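Local coordinates for protein geranyltranstransferase (Campylobacter jejuni, PDB 3NPK) that probably condenses geranyl diphosphate with isopentenyl diphosphate to make farnesyl diphosphate and release pyrophosphate, a step of isoprene biosynthesis, at residues E7-H12 / G39-A44; L46-V51 / E57-A62. All coordinates share one frame; numbering follows the deposited sequence.

Contact 1 (E7-H12 / G39-A44); sequences ELFIHH and GKHFRA. With PPV (pyrophosphate), chain C.
F9, on the helical segment 7-12, faces the turn 39-41 and the first residues of the helix that follows, and the backbones come nearest at F9 and A44, whose CA atoms are 7.7 Å apart. One ring pair and two aliphatic contacts on those rings make the join, with no hydrogen bond between the segments. With its CG anti to the backbone N (chi1 -177°), the F9 ring reaches across and turns its CD2-CE2 edge onto one face of the H41 imidazole. This is an edge-to-face pair, with centroids 4.9 Å apart and planes at 79°; the closest approach is F9 CD2 to H41 CD2, 3.5 Å. The carbonyl O of G39 lies over the opposite imidazole face, and I10 CG1 comes up to the rim of that ring, 3.8 Å from H41 CD2, so the histidine is boxed in on three sides. A44 CB sits almost squarely over one face of the F9 ring, 3.8 Å from its centroid, in a CH-pi contact. H41 occupies the N-cap position of helix 42-54, and K40 before it and R43 two residues after it reach the ligand. K40 grips pyrophosphate with three hydrogen bonds: its backbone N points straight at O32 (2.8 Å), while its side chain, bent at chi3 and chi4, curls back so that NZ bonds both O32 and O21; O32 thus takes two of the three. From R43, an extended chain carries NH1 to O31 (3.1 Å), which meets the guanidinium at its edge. R92 also binds the pyrophosphate, and E70 accepts a hydrogen bond from A44 N. Behind the aromatic packing thus lies a basic diphosphate site built in part from the turn 39-41 and the start of helix 42-54, the G-K-x-x-R element of the all-helical polyprenyl synthetase fold.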
loop_
_atom_site.group_PDB
_atom_site.type_symbol
_atom_site.label_atom_id
_atom_site.label_comp_id
_atom_site.label_asym_id
_atom_site.label_seq_id
_atom_site.Cartn_x
_atom_site.Cartn_y
_atom_site.Cartn_z
ATOM N N GLU A 7 6.045 24.663 8.482
ATOM C CA GLU A 7 5.163 24.664 9.641
ATOM C C GLU A 7 3.732 24.292 9.253
ATOM O O GLU A 7 3.046 23.575 9.985
ATOM C CB GLU A 7 5.210 26.012 10.362
ATOM C CG GLU A 7 6.557 26.271 11.022
ATOM C CD GLU A 7 7.047 25.078 11.851
ATOM O OE1 GLU A 7 6.256 24.529 12.659
ATOM O OE2 GLU A 7 8.227 24.689 11.695
ATOM N N LEU A 8 3.298 24.758 8.083
ATOM C CA LEU A 8 1.978 24.416 7.582
ATOM C C LEU A 8 1.830 22.905 7.484
ATOM O O LEU A 8 0.834 22.336 7.936
ATOM C CB LEU A 8 1.747 25.053 6.216
ATOM C CG LEU A 8 0.372 24.830 5.589
ATOM C CD1 LEU A 8 -0.688 25.635 6.316
ATOM C CD2 LEU A 8 0.398 25.206 4.113
ATOM N N PHE A 9 2.817 22.245 6.881
ATOM C CA PHE A 9 2.750 20.786 6.767
ATOM C C PHE A 9 2.836 20.041 8.123
ATOM O O PHE A 9 2.089 19.086 8.371
ATOM C CB PHE A 9 3.804 20.218 5.819
ATOM C CG PHE A 9 3.673 18.744 5.671
ATOM C CD1 PHE A 9 2.562 18.216 5.014
ATOM C CD2 PHE A 9 4.567 17.874 6.291
ATOM C CE1 PHE A 9 2.367 16.846 4.921
ATOM C CE2 PHE A 9 4.386 16.498 6.197
ATOM C CZ PHE A 9 3.287 15.980 5.503
ATOM N N ILE A 10 3.734 20.473 9.002
ATOM C CA ILE A 10 3.798 19.849 10.320
ATOM C C ILE A 10 2.454 19.942 11.053
ATOM O O ILE A 10 1.993 18.973 11.651
ATOM C CB ILE A 10 4.900 20.475 11.176
ATOM C CG1 ILE A 10 6.266 20.087 10.598
ATOM C CG2 ILE A 10 4.781 19.996 12.634
ATOM C CD1 ILE A 10 7.420 20.870 11.169
ATOM N N HIS A 11 1.827 21.113 11.006
ATOM C CA HIS A 11 0.537 21.296 11.651
ATOM C C HIS A 11 -0.506 20.360 11.014
ATOM O O HIS A 11 -1.318 19.743 11.711
ATOM C CB HIS A 11 0.127 22.764 11.533
ATOM C CG HIS A 11 -1.170 23.094 12.198
ATOM N ND1 HIS A 11 -1.278 23.315 13.554
ATOM C CD2 HIS A 11 -2.412 23.269 11.687
ATOM C CE1 HIS A 11 -2.534 23.599 13.854
ATOM N NE2 HIS A 11 -3.242 23.576 12.738
ATOM N N HIS A 12 -0.456 20.219 9.692
ATOM C CA HIS A 12 -1.397 19.342 8.998
ATOM C C HIS A 12 -1.200 17.887 9.419
ATOM O O HIS A 12 -2.162 17.182 9.707
ATOM C CB HIS A 12 -1.241 19.491 7.485
ATOM C CG HIS A 12 -2.304 18.797 6.693
ATOM N ND1 HIS A 12 -3.575 19.308 6.552
ATOM C CD2 HIS A 12 -2.287 17.627 6.004
ATOM C CE1 HIS A 12 -4.289 18.499 5.788
ATOM N NE2 HIS A 12 -3.537 17.466 5.450
ATOM N N GLY A 39 11.581 13.814 10.870
ATOM C CA GLY A 39 11.476 13.784 9.428
ATOM C C GLY A 39 11.608 15.201 8.919
ATOM O O GLY A 39 10.933 16.115 9.401
ATOM N N LYS A 40 12.483 15.393 7.942
ATOM C CA LYS A 40 12.672 16.711 7.350
ATOM C C LYS A 40 11.533 17.092 6.400
ATOM O O LYS A 40 11.414 18.256 6.002
ATOM C CB LYS A 40 14.024 16.777 6.635
ATOM C CG LYS A 40 15.217 16.587 7.572
ATOM C CD LYS A 40 16.547 16.516 6.807
ATOM C CE LYS A 40 16.719 15.190 6.064
ATOM N NZ LYS A 40 16.677 14.010 6.984
ATOM N N HIS A 41 10.695 16.109 6.067
ATOM C CA HIS A 41 9.569 16.292 5.133
ATOM C C HIS A 41 9.992 16.850 3.796
ATOM O O HIS A 41 9.246 17.612 3.180
ATOM C CB HIS A 41 8.479 17.196 5.701
ATOM C CG HIS A 41 7.967 16.763 7.030
ATOM N ND1 HIS A 41 7.830 15.440 7.398
ATOM C CD2 HIS A 41 7.546 17.494 8.085
ATOM C CE1 HIS A 41 7.355 15.378 8.632
ATOM N NE2 HIS A 41 7.174 16.610 9.069
ATOM N N PHE A 42 11.181 16.472 3.350
ATOM C CA PHE A 42 11.724 16.945 2.076
ATOM C C PHE A 42 10.754 16.645 0.925
ATOM O O PHE A 42 10.493 17.507 0.080
ATOM C CB PHE A 42 13.098 16.280 1.856
ATOM C CG PHE A 42 13.735 16.564 0.522
ATOM C CD1 PHE A 42 14.193 17.841 0.201
ATOM C CD2 PHE A 42 13.929 15.541 -0.395
ATOM C CE1 PHE A 42 14.811 18.084 -1.030
ATOM C CE2 PHE A 42 14.539 15.781 -1.615
ATOM C CZ PHE A 42 14.977 17.046 -1.934
ATOM N N ARG A 43 10.209 15.434 0.891
ATOM C CA ARG A 43 9.323 15.078 -0.212
ATOM C C ARG A 43 8.029 15.900 -0.183
ATOM O O ARG A 43 7.609 16.460 -1.212
ATOM C CB ARG A 43 9.050 13.576 -0.203
ATOM C CG ARG A 43 10.328 12.787 -0.472
ATOM C CD ARG A 43 10.294 11.357 0.043
ATOM N NE ARG A 43 11.599 10.706 -0.122
ATOM C CZ ARG A 43 12.647 10.886 0.684
ATOM N NH1 ARG A 43 12.556 11.686 1.740
ATOM N NH2 ARG A 43 13.799 10.253 0.441
ATOM N N ALA A 44 7.390 15.970 0.980
ATOM C CA ALA A 44 6.237 16.860 1.149
ATOM C C ALA A 44 6.559 18.281 0.689
ATOM O O ALA A 44 5.771 18.909 -0.025
ATOM C CB ALA A 44 5.789 16.879 2.615
HETATM O O11 PPV C . 15.855 9.363 4.590
HETATM P P1 PPV C . 15.556 10.943 4.955
HETATM O O21 PPV C . 16.948 11.817 5.025
HETATM O O31 PPV C . 14.691 11.546 3.940
HETATM O OPP PPV C . 14.927 10.917 6.471
HETATM P P2 PPV C . 13.723 11.826 7.110
HETATM O O12 PPV C . 13.711 11.313 8.677
HETATM O O22 PPV C . 12.288 11.412 6.468
HETATM O O32 PPV C . 14.008 13.269 7.029
#

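Contact 2 (L46-V51 / E57-A62); sequences LLLSVV and ELLNQA
Helices 42-54 and 59-80 are consecutive in the chain, and this buried contact closes the short connection between them, joining the middle of the first to the start of the second. V51 leads: its CA lies 5.9 Å from that of L59, and its two methyls divide the work. CG1, anti to the backbone N (chi1 179°), rests against the backbone where L58 passes into L59, 3.8 Å from L58 C, whereas CG2 meets A62 CB at 4.0 Å. That alanine methyl is also touched by L48 CD2 (4.0 Å) and L47 CD2 (4.1 Å), so three side chains of one helix converge on it. This is the closed end of the helical hairpin that 42-54 and 59-80 make in the all-helical polyprenyl synthetase fold, and it involves no hydrogen bond between the segments. L59 and L48 cross at about a right angle. The L59 CD1 methyl is the part that touches, lying 3.9 Å from L48 CD2 and 3.7 Å from the carbonyl O of L48. Around this core, L47 continues onto V65 and L69 further along helix 59-80, and it also touches M185 and I189 of helix 164-189.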
loop_
_atom_site.group_PDB
_atom_site.type_symbol
_atom_site.label_atom_id
_atom_site.label_comp_id
_atom_site.label_asym_id
_atom_site.label_seq_id
_atom_site.Cartn_x
_atom_site.Cartn_y
_atom_site.Cartn_z
ATOM N N LEU A 46 8.911 19.434 -1.387
ATOM C CA LEU A 46 9.059 19.541 -2.842
ATOM C C LEU A 46 7.696 19.679 -3.507
ATOM O O LEU A 46 7.496 20.550 -4.356
ATOM C CB LEU A 46 9.780 18.320 -3.409
ATOM C CG LEU A 46 11.277 18.215 -3.106
ATOM C CD1 LEU A 46 11.743 16.858 -3.586
ATOM C CD2 LEU A 46 12.054 19.344 -3.783
ATOM N N LEU A 47 6.747 18.834 -3.107
ATOM C CA LEU A 47 5.419 18.866 -3.706
ATOM C C LEU A 47 4.749 20.210 -3.421
ATOM O O LEU A 47 4.190 20.849 -4.327
ATOM C CB LEU A 47 4.560 17.717 -3.163
ATOM C CG LEU A 47 3.127 17.664 -3.709
ATOM C CD1 LEU A 47 2.617 16.235 -3.778
ATOM C CD2 LEU A 47 2.140 18.518 -2.892
ATOM N N LEU A 48 4.784 20.638 -2.162
ATOM C CA LEU A 48 4.078 21.862 -1.780
ATOM C C LEU A 48 4.715 23.092 -2.422
ATOM O O LEU A 48 4.025 24.072 -2.711
ATOM C CB LEU A 48 4.042 22.009 -0.257
ATOM C CG LEU A 48 3.235 20.921 0.462
ATOM C CD1 LEU A 48 3.507 20.976 1.970
ATOM C CD2 LEU A 48 1.738 21.077 0.149
ATOM N N SER A 49 6.025 23.042 -2.665
ATOM C CA SER A 49 6.718 24.167 -3.298
ATOM C C SER A 49 6.224 24.320 -4.732
ATOM O O SER A 49 5.950 25.442 -5.196
ATOM C CB SER A 49 8.238 23.954 -3.302
ATOM O OG SER A 49 8.792 23.980 -1.990
ATOM N N VAL A 50 6.112 23.198 -5.444
ATOM C CA VAL A 50 5.570 23.253 -6.808
ATOM C C VAL A 50 4.171 23.882 -6.798
ATOM O O VAL A 50 3.899 24.824 -7.551
ATOM C CB VAL A 50 5.524 21.863 -7.481
ATOM C CG1 VAL A 50 4.809 21.952 -8.844
ATOM C CG2 VAL A 50 6.953 21.309 -7.651
ATOM N N VAL A 51 3.287 23.379 -5.939
ATOM C CA VAL A 51 1.925 23.902 -5.887
ATOM C C VAL A 51 1.901 25.392 -5.515
ATOM O O VAL A 51 1.240 26.203 -6.177
ATOM C CB VAL A 51 1.039 23.089 -4.916
ATOM C CG1 VAL A 51 -0.371 23.685 -4.858
ATOM C CG2 VAL A 51 0.980 21.627 -5.358
ATOM N N GLU A 57 -3.663 28.709 -4.927
ATOM C CA GLU A 57 -5.052 28.527 -4.492
ATOM C C GLU A 57 -5.392 27.065 -4.177
ATOM O O GLU A 57 -6.458 26.771 -3.643
ATOM C CB GLU A 57 -6.034 29.084 -5.539
ATOM C CG GLU A 57 -6.038 28.313 -6.857
ATOM C CD GLU A 57 -5.084 28.871 -7.911
ATOM O OE1 GLU A 57 -4.035 29.461 -7.571
ATOM O OE2 GLU A 57 -5.401 28.714 -9.106
ATOM N N LEU A 58 -4.492 26.153 -4.532
ATOM C CA LEU A 58 -4.672 24.737 -4.229
ATOM C C LEU A 58 -3.735 24.244 -3.123
ATOM O O LEU A 58 -3.677 23.048 -2.855
ATOM C CB LEU A 58 -4.452 23.886 -5.489
ATOM C CG LEU A 58 -5.534 23.999 -6.565
ATOM C CD1 LEU A 58 -5.096 23.225 -7.813
ATOM C CD2 LEU A 58 -6.869 23.487 -6.042
ATOM N N LEU A 59 -3.013 25.150 -2.471
ATOM C CA LEU A 59 -1.998 24.717 -1.504
ATOM C C LEU A 59 -2.602 23.907 -0.350
ATOM O O LEU A 59 -2.104 22.833 0.016
ATOM C CB LEU A 59 -1.224 25.923 -0.963
ATOM C CG LEU A 59 -0.115 25.520 0.007
ATOM C CD1 LEU A 59 0.970 24.762 -0.759
ATOM C CD2 LEU A 59 0.433 26.754 0.702
ATOM N N ASN A 60 -3.692 24.394 0.226
ATOM C CA ASN A 60 -4.267 23.657 1.343
ATOM C C ASN A 60 -4.766 22.270 0.944
ATOM O O ASN A 60 -4.574 21.287 1.669
ATOM C CB ASN A 60 -5.365 24.488 1.990
ATOM C CG ASN A 60 -4.799 25.691 2.694
ATOM O OD1 ASN A 60 -4.178 25.560 3.751
ATOM N ND2 ASN A 60 -4.987 26.874 2.108
ATOM N N GLN A 61 -5.396 22.191 -0.217
ATOM C CA GLN A 61 -5.912 20.925 -0.716
ATOM C C GLN A 61 -4.758 19.961 -0.980
ATOM O O GLN A 61 -4.917 18.741 -0.850
ATOM C CB GLN A 61 -6.706 21.176 -2.001
ATOM C CG GLN A 61 -7.980 21.999 -1.751
ATOM C CD GLN A 61 -7.798 23.509 -1.869
ATOM O OE1 GLN A 61 -6.700 24.044 -1.741
ATOM N NE2 GLN A 61 -8.902 24.207 -2.086
ATOM N N ALA A 62 -3.599 20.519 -1.336
ATOM C CA ALA A 62 -2.405 19.719 -1.614
ATOM C C ALA A 62 -1.797 19.094 -0.376
ATOM O O ALA A 62 -0.989 18.175 -0.498
ATOM C CB ALA A 62 -1.348 20.565 -2.336
#

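Overall arrangement
Helix 42-54 runs through both contacts: its start, with the turn before it, serves contact 1, and its middle turns serve contact 2. Along the chain the two follow in series, their centres 12 Å apart. They also touch directly, since helix 5-14 packs on both helices of contact 2: F9 CB lies 3.9 Å from L48 CD1, and L8 CD2 lies 3.7 Å from L59 CD2. Their relation to the ligand differs sharply. Contact 1 includes G39, K40 and R43 of the pyrophosphate pocket, whereas the L48 side chain in contact 2 is about 14 Å from the pyrophosphate, in the hydrophobic interior between helices.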